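Long-range contacts in cytochrome c, putative (Shewanella oneidensis, PDB 1SP3), which is an octaheme cytochrome c of respiration that reduces tetrathionate, probably passing electrons between its hemes: residues His154-Ser159 against Trp396-Met401; His236-Ala241 against Met401-Glu406. One frame throughout, in Å; residues are numbered along the deposited sequence.

Contact 1 (His154-Ser159 against Trp396-Met401). With HEC (heme c), chain G.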
ATOM      1  N   HIS A 154       0.294  -4.908   1.768  1.00 61.33           N
ATOM      2  CA  HIS A 154      -0.506  -4.796   3.000  1.00 59.61           C
ATOM      3  C   HIS A 154      -1.133  -6.207   3.156  1.00 56.62           C
ATOM      4  O   HIS A 154      -1.831  -6.723   2.263  1.00 55.74           O
ATOM      5  CB  HIS A 154      -1.665  -3.818   2.825  1.00 61.61           C
ATOM      6  CG  HIS A 154      -1.371  -2.415   3.264  1.00 66.07           C
ATOM      7  ND1 HIS A 154      -1.425  -2.017   4.587  1.00 69.75           N
ATOM      8  CD2 HIS A 154      -1.085  -1.299   2.547  1.00 69.80           C
ATOM      9  CE1 HIS A 154      -1.174  -0.717   4.665  1.00 70.24           C
ATOM     10  NE2 HIS A 154      -0.959  -0.258   3.443  1.00 71.10           N
ATOM     11  N   GLY A 155      -0.868  -6.847   4.267  1.00 53.06           N
ATOM     12  CA  GLY A 155      -1.461  -8.134   4.480  1.00 48.13           C
ATOM     13  C   GLY A 155      -2.870  -8.066   5.019  1.00 43.88           C
ATOM     14  O   GLY A 155      -3.403  -9.132   5.309  1.00 43.90           O
ATOM     15  N   ASP A 156      -3.453  -6.867   5.142  1.00 40.03           N
ATOM     16  CA  ASP A 156      -4.858  -6.719   5.595  1.00 38.62           C
ATOM     17  C   ASP A 156      -5.951  -6.672   4.492  1.00 37.95           C
ATOM     18  O   ASP A 156      -7.133  -6.509   4.770  1.00 36.98           O
ATOM     19  CB  ASP A 156      -5.056  -5.579   6.661  1.00 37.51           C
ATOM     20  CG  ASP A 156      -4.897  -4.167   6.108  1.00 35.95           C
ATOM     21  OD1 ASP A 156      -5.427  -3.185   6.724  1.00 35.49           O
ATOM     22  OD2 ASP A 156      -4.279  -3.884   5.069  1.00 41.28           O
ATOM     23  N   LEU A 157      -5.564  -6.729   3.238  1.00 37.25           N
ATOM     24  CA  LEU A 157      -6.576  -6.742   2.166  1.00 37.66           C
ATOM     25  C   LEU A 157      -6.149  -7.870   1.229  1.00 39.25           C
ATOM     26  O   LEU A 157      -5.152  -7.760   0.522  1.00 40.39           O
ATOM     27  CB  LEU A 157      -6.572  -5.413   1.427  1.00 35.28           C
ATOM     28  CG  LEU A 157      -7.165  -4.139   2.050  1.00 34.96           C
ATOM     29  CD1 LEU A 157      -7.114  -2.938   1.102  1.00 33.42           C
ATOM     30  CD2 LEU A 157      -8.584  -4.313   2.533  1.00 28.29           C
ATOM     31  N   ASP A 158      -6.884  -8.964   1.256  1.00 40.45           N
ATOM     32  CA  ASP A 158      -6.508 -10.150   0.510  1.00 41.57           C
ATOM     33  C   ASP A 158      -7.550 -10.469  -0.606  1.00 41.84           C
ATOM     34  O   ASP A 158      -8.619  -9.819  -0.647  1.00 40.45           O
ATOM     35  CB  ASP A 158      -6.116 -11.288   1.491  1.00 40.76           C
ATOM     36  CG  ASP A 158      -7.207 -12.329   1.742  1.00 49.27           C
ATOM     37  OD1 ASP A 158      -8.358 -12.034   2.197  1.00 54.46           O
ATOM     38  OD2 ASP A 158      -6.960 -13.569   1.551  1.00 60.19           O
ATOM     39  N   SER A 159      -7.229 -11.420  -1.500  1.00 41.75           N
ATOM     40  CA  SER A 159      -8.134 -11.792  -2.598  1.00 44.82           C
ATOM     41  C   SER A 159      -9.479 -12.274  -2.088  1.00 43.92           C
ATOM     42  O   SER A 159     -10.465 -12.210  -2.800  1.00 46.18           O
ATOM     43  CB  SER A 159      -7.540 -12.909  -3.460  1.00 43.94           C
ATOM     44  OG  SER A 159      -6.605 -13.627  -2.662  1.00 50.46           O
ATOM     45  N   TRP A 396       3.606  -0.168   7.442  1.00 28.10           N
ATOM     46  CA  TRP A 396       2.316   0.146   6.837  1.00 28.62           C
ATOM     47  C   TRP A 396       1.288  -0.092   7.894  1.00 27.07           C
ATOM     48  O   TRP A 396       1.355  -1.114   8.587  1.00 27.20           O
ATOM     49  CB  TRP A 396       1.910  -0.832   5.707  1.00 29.54           C
ATOM     50  CG  TRP A 396       2.630  -0.677   4.455  1.00 35.02           C
ATOM     51  CD1 TRP A 396       2.292   0.095   3.358  1.00 38.95           C
ATOM     52  CD2 TRP A 396       3.844  -1.303   4.148  1.00 36.35           C
ATOM     53  NE1 TRP A 396       3.249  -0.055   2.373  1.00 40.68           N
ATOM     54  CE2 TRP A 396       4.222  -0.894   2.848  1.00 41.07           C
ATOM     55  CE3 TRP A 396       4.686  -2.146   4.855  1.00 38.65           C
ATOM     56  CZ2 TRP A 396       5.430  -1.293   2.260  1.00 42.55           C
ATOM     57  CZ3 TRP A 396       5.827  -2.547   4.291  1.00 45.22           C
ATOM     58  CH2 TRP A 396       6.198  -2.140   2.971  1.00 40.49           C
ATOM     59  N   ARG A 397       0.291   0.787   7.920  1.00 26.14           N
ATOM     60  CA  ARG A 397      -0.804   0.726   8.873  1.00 26.98           C
ATOM     61  C   ARG A 397      -1.680  -0.474   8.578  1.00 26.56           C
ATOM     62  O   ARG A 397      -1.929  -0.769   7.424  1.00 26.60           O
ATOM     63  CB  ARG A 397      -1.685   1.961   8.727  1.00 25.29           C
ATOM     64  CG  ARG A 397      -0.920   3.200   9.107  1.00 30.95           C
ATOM     65  CD  ARG A 397      -1.760   4.384   9.252  1.00 35.18           C
ATOM     66  NE  ARG A 397      -2.806   4.067  10.271  1.00 39.10           N
ATOM     67  CZ  ARG A 397      -3.938   4.769  10.396  1.00 37.52           C
ATOM     68  NH1 ARG A 397      -4.182   5.797   9.582  1.00 34.64           N
ATOM     69  NH2 ARG A 397      -4.836   4.434  11.311  1.00 40.04           N
ATOM     70  N   ILE A 398      -2.258  -1.035   9.622  1.00 26.52           N
ATOM     71  CA  ILE A 398      -3.211  -2.091   9.476  1.00 26.61           C
ATOM     72  C   ILE A 398      -4.581  -1.518   9.864  1.00 26.95           C
ATOM     73  O   ILE A 398      -4.767  -1.150  10.983  1.00 27.04           O
ATOM     74  CB  ILE A 398      -2.835  -3.256  10.433  1.00 28.14           C
ATOM     75  CG1 ILE A 398      -1.534  -3.965   9.974  1.00 27.28           C
ATOM     76  CG2 ILE A 398      -3.946  -4.265  10.447  1.00 24.28           C
ATOM     77  CD1 ILE A 398      -1.776  -4.530   8.512  1.00 25.47           C
ATOM     78  N   ASN A 399      -5.574  -1.577   8.968  1.00 27.62           N
ATOM     79  CA  ASN A 399      -6.884  -1.021   9.206  1.00 26.90           C
ATOM     80  C   ASN A 399      -8.065  -1.915   8.906  1.00 26.32           C
ATOM     81  O   ASN A 399      -9.193  -1.551   9.301  1.00 26.29           O
ATOM     82  CB  ASN A 399      -7.089   0.313   8.434  1.00 27.76           C
ATOM     83  CG  ASN A 399      -6.160   1.425   8.945  1.00 30.79           C
ATOM     84  OD1 ASN A 399      -6.375   2.055   9.987  1.00 26.07           O
ATOM     85  ND2 ASN A 399      -5.127   1.660   8.178  1.00 31.23           N
ATOM     86  N   HIS A 400      -7.846  -3.003   8.183  1.00 25.38           N
ATOM     87  CA  HIS A 400      -8.910  -3.912   7.722  1.00 26.75           C
ATOM     88  C   HIS A 400      -8.819  -5.269   8.436  1.00 27.02           C
ATOM     89  O   HIS A 400      -7.898  -5.443   9.212  1.00 25.59           O
ATOM     90  CB  HIS A 400      -8.958  -4.001   6.192  1.00 24.30           C
ATOM     91  CG  HIS A 400      -8.873  -2.649   5.559  1.00 25.93           C
ATOM     92  ND1 HIS A 400      -7.660  -2.033   5.282  1.00 25.55           N
ATOM     93  CD2 HIS A 400      -9.832  -1.731   5.284  1.00 26.35           C
ATOM     94  CE1 HIS A 400      -7.887  -0.807   4.825  1.00 24.29           C
ATOM     95  NE2 HIS A 400      -9.193  -0.603   4.803  1.00 24.61           N
ATOM     96  N   MET A 401      -9.767  -6.201   8.167  1.00 26.82           N
ATOM     97  CA  MET A 401      -9.845  -7.461   8.879  1.00 26.72           C
ATOM     98  C   MET A 401     -10.224  -7.282  10.364  1.00 27.83           C
ATOM     99  O   MET A 401      -9.827  -8.085  11.232  1.00 28.38           O
ATOM    100  CB  MET A 401      -8.551  -8.303   8.763  1.00 27.23           C
ATOM    101  CG  MET A 401      -8.230  -8.734   7.303  1.00 27.01           C
ATOM    102  SD  MET A 401      -6.686  -9.748   7.054  1.00 34.40           S
ATOM    103  CE  MET A 401      -6.990 -10.212   5.316  1.00 34.65           C
TER
HETATM  104 FE   HEC G 805     -10.041   1.060   3.921  1.00 30.02          FE
HETATM  105  CHA HEC G 805      -7.381   2.907   5.041  1.00 26.92           C
HETATM  106  CHB HEC G 805      -8.486   0.602   0.984  1.00 21.76           C
HETATM  107  CHC HEC G 805     -12.623  -1.078   2.925  1.00 23.66           C
HETATM  108  CHD HEC G 805     -11.715   1.663   6.811  1.00 26.45           C
HETATM  109  NA  HEC G 805      -8.214   1.591   3.127  1.00 25.83           N
HETATM  110  C1A HEC G 805      -7.302   2.399   3.753  1.00 26.91           C
HETATM  111  C2A HEC G 805      -6.217   2.616   2.860  1.00 29.87           C
HETATM  112  C3A HEC G 805      -6.505   1.969   1.736  1.00 27.66           C
HETATM  113  C4A HEC G 805      -7.776   1.292   1.914  1.00 23.51           C
HETATM  114  CMA HEC G 805      -5.626   1.892   0.475  1.00 25.93           C
HETATM  115  CAA HEC G 805      -4.953   3.428   3.211  1.00 28.70           C
HETATM  116  CBA HEC G 805      -4.021   2.400   3.923  1.00 31.52           C
HETATM  117  CGA HEC G 805      -2.680   3.111   4.085  1.00 40.30           C
HETATM  118  O1A HEC G 805      -2.012   3.329   3.018  1.00 40.52           O
HETATM  119  O2A HEC G 805      -2.274   3.481   5.246  1.00 38.24           O
HETATM  120  NB  HEC G 805     -10.505   0.019   2.317  1.00 24.85           N
HETATM  121  C1B HEC G 805      -9.700  -0.020   1.176  1.00 26.97           C
HETATM  122  C2B HEC G 805     -10.278  -0.938   0.230  1.00 23.96           C
HETATM  123  C3B HEC G 805     -11.409  -1.421   0.783  1.00 26.53           C
HETATM  124  C4B HEC G 805     -11.583  -0.821   2.071  1.00 25.29           C
HETATM  125  CMB HEC G 805      -9.676  -1.280  -1.169  1.00 25.96           C
HETATM  126  CAB HEC G 805     -12.376  -2.491   0.160  1.00 29.34           C
HETATM  127  CBB HEC G 805     -11.863  -3.741  -0.137  1.00 21.82           C
HETATM  128  NC  HEC G 805     -11.835   0.394   4.706  1.00 25.40           N
HETATM  129  C1C HEC G 805     -12.751  -0.417   4.092  1.00 24.44           C
HETATM  130  C2C HEC G 805     -13.880  -0.509   4.929  1.00 27.19           C
HETATM  131  C3C HEC G 805     -13.617   0.251   6.020  1.00 22.11           C
HETATM  132  C4C HEC G 805     -12.335   0.833   5.870  1.00 23.57           C
HETATM  133  CMC HEC G 805     -15.132  -1.368   4.506  1.00 21.47           C
HETATM  134  CAC HEC G 805     -14.554   0.570   7.251  1.00 27.92           C
HETATM  135  CBC HEC G 805     -15.255  -0.458   7.865  1.00 30.20           C
HETATM  136  ND  HEC G 805      -9.645   2.105   5.629  1.00 23.44           N
HETATM  137  C1D HEC G 805     -10.455   2.228   6.750  1.00 24.45           C
HETATM  138  C2D HEC G 805      -9.824   3.006   7.796  1.00 17.14           C
HETATM  139  C3D HEC G 805      -8.552   3.430   7.229  1.00 23.83           C
HETATM  140  C4D HEC G 805      -8.471   2.784   5.907  1.00 28.62           C
HETATM  141  CMD HEC G 805     -10.353   3.413   9.253  1.00 21.86           C
HETATM  142  CAD HEC G 805      -7.473   4.335   7.927  1.00 25.43           C
HETATM  143  CBD HEC G 805      -7.569   5.649   7.130  1.00 25.55           C
HETATM  144  CGD HEC G 805      -8.612   6.621   7.641  1.00 32.67           C
HETATM  145  O1D HEC G 805      -8.715   7.707   7.062  1.00 35.23           O
HETATM  146  O2D HEC G 805      -9.280   6.367   8.699  1.00 33.97           O
HETATM  147  O   HOH W   1      -4.482   0.049   6.085  1.00 35.52           O

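Contact 2 (His236-Ala241 against Met401-Glu406). With HEC (heme c), chain I.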
ATOM      1  N   HIS A 236      -8.738  -4.708  17.931  1.00 22.71           N
ATOM      2  CA  HIS A 236      -9.760  -5.282  17.076  1.00 23.39           C
ATOM      3  C   HIS A 236      -9.245  -5.842  15.783  1.00 23.35           C
ATOM      4  O   HIS A 236     -10.004  -6.456  15.022  1.00 23.99           O
ATOM      5  CB  HIS A 236     -10.794  -4.215  16.824  1.00 24.38           C
ATOM      6  CG  HIS A 236     -11.654  -3.986  18.029  1.00 29.09           C
ATOM      7  ND1 HIS A 236     -12.480  -4.977  18.520  1.00 28.45           N
ATOM      8  CD2 HIS A 236     -11.774  -2.942  18.873  1.00 29.95           C
ATOM      9  CE1 HIS A 236     -13.085  -4.543  19.601  1.00 29.69           C
ATOM     10  NE2 HIS A 236     -12.720  -3.296  19.806  1.00 30.27           N
ATOM     11  N   ILE A 237      -7.952  -5.639  15.508  1.00 23.99           N
ATOM     12  CA  ILE A 237      -7.295  -6.416  14.451  1.00 23.40           C
ATOM     13  C   ILE A 237      -6.122  -7.239  15.008  1.00 24.76           C
ATOM     14  O   ILE A 237      -4.950  -6.890  14.785  1.00 25.99           O
ATOM     15  CB  ILE A 237      -6.852  -5.472  13.258  1.00 24.92           C
ATOM     16  CG1 ILE A 237      -7.871  -4.364  12.921  1.00 22.80           C
ATOM     17  CG2 ILE A 237      -6.582  -6.324  11.965  1.00 24.91           C
ATOM     18  CD1 ILE A 237      -7.356  -3.360  11.809  1.00 19.42           C
ATOM     19  N   PRO A 238      -6.392  -8.347  15.735  1.00 25.42           N
ATOM     20  CA  PRO A 238      -5.319  -9.144  16.384  1.00 24.37           C
ATOM     21  C   PRO A 238      -4.453  -9.846  15.359  1.00 26.42           C
ATOM     22  O   PRO A 238      -3.315 -10.215  15.707  1.00 27.20           O
ATOM     23  CB  PRO A 238      -6.070 -10.222  17.187  1.00 26.32           C
ATOM     24  CG  PRO A 238      -7.608 -10.220  16.520  1.00 23.73           C
ATOM     25  CD  PRO A 238      -7.758  -8.860  16.006  1.00 25.11           C
ATOM     26  N   PHE A 239      -4.943 -10.041  14.129  1.00 25.44           N
ATOM     27  CA  PHE A 239      -4.153 -10.712  13.071  1.00 25.76           C
ATOM     28  C   PHE A 239      -4.474 -10.142  11.683  1.00 26.52           C
ATOM     29  O   PHE A 239      -5.657  -9.777  11.391  1.00 27.63           O
ATOM     30  CB  PHE A 239      -4.421 -12.219  13.025  1.00 23.46           C
ATOM     31  CG  PHE A 239      -4.026 -12.957  14.322  1.00 26.51           C
ATOM     32  CD1 PHE A 239      -4.994 -13.239  15.309  1.00 25.97           C
ATOM     33  CD2 PHE A 239      -2.691 -13.324  14.552  1.00 23.80           C
ATOM     34  CE1 PHE A 239      -4.638 -13.997  16.490  1.00 30.20           C
ATOM     35  CE2 PHE A 239      -2.301 -14.066  15.734  1.00 34.21           C
ATOM     36  CZ  PHE A 239      -3.290 -14.417  16.703  1.00 30.47           C
ATOM     37  N   PHE A 240      -3.442 -10.102  10.827  1.00 27.06           N
ATOM     38  CA  PHE A 240      -3.638  -9.932   9.414  1.00 26.61           C
ATOM     39  C   PHE A 240      -3.056 -11.136   8.614  1.00 26.86           C
ATOM     40  O   PHE A 240      -2.505 -12.104   9.193  1.00 25.65           O
ATOM     41  CB  PHE A 240      -3.065  -8.581   9.026  1.00 26.65           C
ATOM     42  CG  PHE A 240      -1.576  -8.507   9.127  1.00 28.34           C
ATOM     43  CD1 PHE A 240      -0.792  -8.847   8.050  1.00 29.08           C
ATOM     44  CD2 PHE A 240      -0.955  -8.004  10.269  1.00 29.32           C
ATOM     45  CE1 PHE A 240       0.595  -8.732   8.126  1.00 28.07           C
ATOM     46  CE2 PHE A 240       0.425  -7.915  10.374  1.00 23.49           C
ATOM     47  CZ  PHE A 240       1.201  -8.254   9.330  1.00 27.41           C
ATOM     48  N   ALA A 241      -3.155 -11.087   7.284  1.00 27.82           N
ATOM     49  CA  ALA A 241      -2.809 -12.247   6.441  1.00 30.74           C
ATOM     50  C   ALA A 241      -3.491 -13.502   7.042  1.00 31.79           C
ATOM     51  O   ALA A 241      -2.893 -14.521   7.268  1.00 34.28           O
ATOM     52  CB  ALA A 241      -1.269 -12.447   6.362  1.00 29.80           C
ATOM     53  N   MET A 401      -9.767  -6.201   8.167  1.00 26.82           N
ATOM     54  CA  MET A 401      -9.845  -7.461   8.879  1.00 26.72           C
ATOM     55  C   MET A 401     -10.224  -7.282  10.364  1.00 27.83           C
ATOM     56  O   MET A 401      -9.827  -8.085  11.232  1.00 28.38           O
ATOM     57  CB  MET A 401      -8.551  -8.303   8.763  1.00 27.23           C
ATOM     58  CG  MET A 401      -8.230  -8.734   7.303  1.00 27.01           C
ATOM     59  SD  MET A 401      -6.686  -9.748   7.054  1.00 34.40           S
ATOM     60  CE  MET A 401      -6.990 -10.212   5.316  1.00 34.65           C
ATOM     61  N   VAL A 402     -11.051  -6.313  10.658  1.00 26.29           N
ATOM     62  CA  VAL A 402     -11.504  -6.243  12.031  1.00 27.74           C
ATOM     63  C   VAL A 402     -12.168  -7.622  12.342  1.00 29.70           C
ATOM     64  O   VAL A 402     -12.952  -8.130  11.543  1.00 29.39           O
ATOM     65  CB  VAL A 402     -12.455  -5.055  12.258  1.00 27.83           C
ATOM     66  CG1 VAL A 402     -13.161  -5.180  13.663  1.00 22.63           C
ATOM     67  CG2 VAL A 402     -11.663  -3.669  12.111  1.00 22.08           C
ATOM     68  N   SER A 403     -11.753  -8.267  13.440  1.00 29.53           N
ATOM     69  CA  SER A 403     -12.261  -9.598  13.810  1.00 28.11           C
ATOM     70  C   SER A 403     -13.547  -9.453  14.642  1.00 29.41           C
ATOM     71  O   SER A 403     -13.755  -8.370  15.226  1.00 29.02           O
ATOM     72  CB  SER A 403     -11.216 -10.263  14.701  1.00 26.87           C
ATOM     73  OG  SER A 403     -10.105 -10.523  13.893  1.00 30.71           O
ATOM     74  N   PRO A 404     -14.364 -10.528  14.778  1.00 29.63           N
ATOM     75  CA  PRO A 404     -15.505 -10.463  15.729  1.00 29.66           C
ATOM     76  C   PRO A 404     -15.050 -10.080  17.096  1.00 29.73           C
ATOM     77  O   PRO A 404     -13.874 -10.299  17.399  1.00 29.50           O
ATOM     78  CB  PRO A 404     -16.078 -11.896  15.756  1.00 28.99           C
ATOM     79  CG  PRO A 404     -15.693 -12.495  14.455  1.00 28.64           C
ATOM     80  CD  PRO A 404     -14.292 -11.835  14.063  1.00 28.23           C
ATOM     81  N   LYS A 405     -15.961  -9.548  17.899  1.00 30.79           N
ATOM     82  CA  LYS A 405     -15.632  -8.997  19.204  1.00 33.46           C
ATOM     83  C   LYS A 405     -14.987 -10.035  20.150  1.00 33.56           C
ATOM     84  O   LYS A 405     -14.144  -9.685  20.995  1.00 33.23           O
ATOM     85  CB  LYS A 405     -16.892  -8.365  19.800  1.00 33.80           C
ATOM     86  CG  LYS A 405     -18.020  -9.395  20.052  1.00 38.84           C
ATOM     87  CD  LYS A 405     -19.294  -8.719  20.543  1.00 46.27           C
ATOM     88  CE  LYS A 405     -20.312  -9.766  21.129  1.00 47.84           C
ATOM     89  NZ  LYS A 405     -21.012 -10.471  19.958  1.00 51.36           N
ATOM     90  N   GLU A 406     -15.324 -11.310  19.938  1.00 34.82           N
ATOM     91  CA  GLU A 406     -14.802 -12.420  20.784  1.00 38.16           C
ATOM     92  C   GLU A 406     -13.280 -12.646  20.596  1.00 37.70           C
ATOM     93  O   GLU A 406     -12.654 -13.250  21.442  1.00 38.50           O
ATOM     94  CB  GLU A 406     -15.602 -13.775  20.583  1.00 37.19           C
ATOM     95  CG  GLU A 406     -17.063 -13.700  20.963  1.00 40.85           C
ATOM     96  CD  GLU A 406     -17.977 -13.096  19.875  1.00 47.10           C
ATOM     97  OE1 GLU A 406     -19.139 -12.748  20.254  1.00 48.83           O
ATOM     98  OE2 GLU A 406     -17.580 -12.991  18.653  1.00 45.56           O
TER
HETATM   99 FE   HEC I 807     -13.511  -2.638  21.514  1.00 32.23          FE
HETATM  100  CHA HEC I 807     -15.733  -4.958  21.984  1.00 27.19           C
HETATM  101  CHB HEC I 807     -15.435  -1.096  19.164  1.00 23.70           C
HETATM  102  CHC HEC I 807     -11.375   0.189  21.478  1.00 22.92           C
HETATM  103  CHD HEC I 807     -11.210  -4.241  23.403  1.00 19.50           C
HETATM  104  NA  HEC I 807     -15.358  -2.919  20.711  1.00 32.09           N
HETATM  105  C1A HEC I 807     -16.136  -3.949  21.144  1.00 29.80           C
HETATM  106  C2A HEC I 807     -17.359  -3.860  20.383  1.00 30.16           C
HETATM  107  C3A HEC I 807     -17.326  -2.783  19.601  1.00 27.81           C
HETATM  108  C4A HEC I 807     -16.011  -2.190  19.757  1.00 27.86           C
HETATM  109  CMA HEC I 807     -18.486  -2.309  18.674  1.00 29.34           C
HETATM  110  CAA HEC I 807     -18.563  -4.815  20.588  1.00 33.13           C
HETATM  111  CBA HEC I 807     -19.295  -4.274  21.822  1.00 34.35           C
HETATM  112  CGA HEC I 807     -20.408  -5.227  22.218  1.00 39.93           C
HETATM  113  O1A HEC I 807     -21.425  -5.267  21.540  1.00 41.57           O
HETATM  114  O2A HEC I 807     -20.238  -6.001  23.179  1.00 43.18           O
HETATM  115  NB  HEC I 807     -13.418  -0.830  20.556  1.00 27.09           N
HETATM  116  C1B HEC I 807     -14.288  -0.467  19.548  1.00 25.59           C
HETATM  117  C2B HEC I 807     -13.909   0.806  19.074  1.00 26.56           C
HETATM  118  C3B HEC I 807     -12.848   1.189  19.741  1.00 23.13           C
HETATM  119  C4B HEC I 807     -12.507   0.179  20.677  1.00 27.57           C
HETATM  120  CMB HEC I 807     -14.726   1.595  18.031  1.00 26.19           C
HETATM  121  CAB HEC I 807     -12.124   2.548  19.621  1.00 26.45           C
HETATM  122  CBB HEC I 807     -12.974   3.567  19.907  1.00 24.64           C
HETATM  123  NC  HEC I 807     -11.631  -2.108  22.286  1.00 27.26           N
HETATM  124  C1C HEC I 807     -10.928  -0.945  22.073  1.00 23.26           C
HETATM  125  C2C HEC I 807      -9.663  -1.090  22.680  1.00 27.36           C
HETATM  126  C3C HEC I 807      -9.601  -2.350  23.212  1.00 27.80           C
HETATM  127  C4C HEC I 807     -10.868  -2.995  22.969  1.00 25.27           C
HETATM  128  CMC HEC I 807      -8.590   0.017  22.611  1.00 25.82           C
HETATM  129  CAC HEC I 807      -8.396  -3.035  23.950  1.00 25.52           C
HETATM  130  CBC HEC I 807      -7.596  -2.445  24.909  1.00 17.20           C
HETATM  131  ND  HEC I 807     -13.409  -4.317  22.517  1.00 28.32           N
HETATM  132  C1D HEC I 807     -12.392  -4.853  23.250  1.00 26.37           C
HETATM  133  C2D HEC I 807     -12.803  -6.101  23.859  1.00 21.55           C
HETATM  134  C3D HEC I 807     -14.145  -6.336  23.317  1.00 26.40           C
HETATM  135  C4D HEC I 807     -14.489  -5.173  22.563  1.00 28.81           C
HETATM  136  CMD HEC I 807     -11.905  -7.053  24.747  1.00 19.63           C
HETATM  137  CAD HEC I 807     -15.114  -7.561  23.625  1.00 33.17           C
HETATM  138  CBD HEC I 807     -15.792  -7.187  24.960  1.00 37.37           C
HETATM  139  CGD HEC I 807     -17.137  -6.601  24.564  1.00 45.85           C
HETATM  140  O1D HEC I 807     -17.902  -7.314  23.783  1.00 44.87           O
HETATM  141  O2D HEC I 807     -17.457  -5.425  25.016  1.00 45.47           O
HETATM  142  O   HOH W   2     -12.262  -7.561  17.293  1.00 28.70           O
HETATM  143  O   HOH W   3      -7.864  -9.251  12.734  1.00 31.14           O

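Contact 1 (His154-Ser159 against Trp396-Met401)
The His-400 imidazole is sandwiched between Leu-157 CD2 over one face, 3.8 Å from the ring centroid in a CH-pi contact, and Asn-399 CB over the other, both offset toward the rim. Its edges are polar: NE2 binds the heme iron at 2.1 Å, and ND1 donates a hydrogen bond to Asp-156 OD1 at 2.9 Å. In a second ring pair, Trp-396 turns the edge of its five-membered ring toward one face of His-154, with centroids 4.5 Å apart and planes at 68°; the poor order of His-154 makes this pair the less certain. Asp-156 belongs to the type I turn His-154 to Leu-157. A chi1 of 70° sets its CG between backbone N and carbonyl carbon, and OD1 reaches the backbone at Asn-399 and His-400. There OD1 accepts Asn-399 N at 2.8 Å and His-400 N at 2.8 Å, both on its anti side, whereas ND1 comes from well above the carboxylate plane, 60° out of it. Water 1 accepts from Asn-399 ND2 and donates to Arg-397 O (3.0 Å between water and O), with a weak further bond to OD1. Farther along, Met-401, extended beyond CG, lies over the turn backbone, its CG 3.5 Å from Asp-156 O. His-185 supplies the other axial nitrogen of this bis-histidine heme, while Trp-396 NE1 bonds a propionate oxygen of a second heme and Arg-397 pairs with Asp-205. Three N-H groups thus grip one buried oxygen, orienting the ligand ring and the backbone beside it. A carboxylate at ND1 may add some imidazolate character to the ligand, an effect tempered because OD1 is shared.

Contact 2 (His236-Ala241 against Met401-Glu406)
A chi1 of -74° in His-236 sets CG anti to the carbonyl carbon, and 168° in Val-402 sets CG1 anti to the backbone N. The His-236 ring runs on to the heme, NE2 binding iron at 2.0 Å. Val-402 CG1 lies near His-236 CB, which leaves CG2 to meet Ile-237 CG1 at 3.9 Å, the Ile-237 and Val-402 side chains crossing at about a right angle. Beside this apolar pair the backbones join where helix 232-236 ends. Ser-403 N donates to His-236 O at 3.0 Å, nearly along the C=O axis (172°), and the same oxygen takes a CA-H contact from Val-402 CA at 3.4 Å. Two waters bridge the segments. Water 2 lies at the edge of the His-236 ring, in its plane, accepts from ND1 at 2.9 Å and can donate to Ser-403 O; water 3 donates to Phe-239 O at 2.6 Å and to Met-401 O at 2.7 Å. Pro-238 CD rests against Ser-403 OG, itself bonded to Lys-242, which also reaches Met-401 O. At the far end the Met-401 sulphur sits against the backbone of Phe-240 and Ala-241, SD 3.8 Å from Ala-241 N. His-218 is the second axial ligand of this heme, and Lys-405 N bonds a propionate of a different one, so the segment 401-406 runs between two hemes. The ligand His-236 is thereby held at three points: its carbonyl by a straight backbone bond, NE2 by the iron, and ND1 through a water that can donate to Ser-403 O. A neutral water at ND1 would be expected to polarise the imidazole only mildly.

How the contacts relate
From the N terminus the chain passes 154-159, in the loop between helices 136-143 and 181-184, then 236-241, at the end of helix 232-236, before the large mixed sheet. Contact 1 closes a loop of 236 residues when strand 387-397 leaves that sheet and runs into 396-401; contact 2 closes one of 159 residues directly afterwards, with 401-406. The segments alternate, so the loops cross rather than nest, and Met-401 belongs to both. The two first segments also meet: Gly-155 O lies 2.8 Å from Ala-241 N, probably a hydrogen bond, and Ile-237 packs on the backbone of 398-400. Together they tie the loop after helix 136-143 and the end of helix 232-236 to the chain leaving strand 387-397.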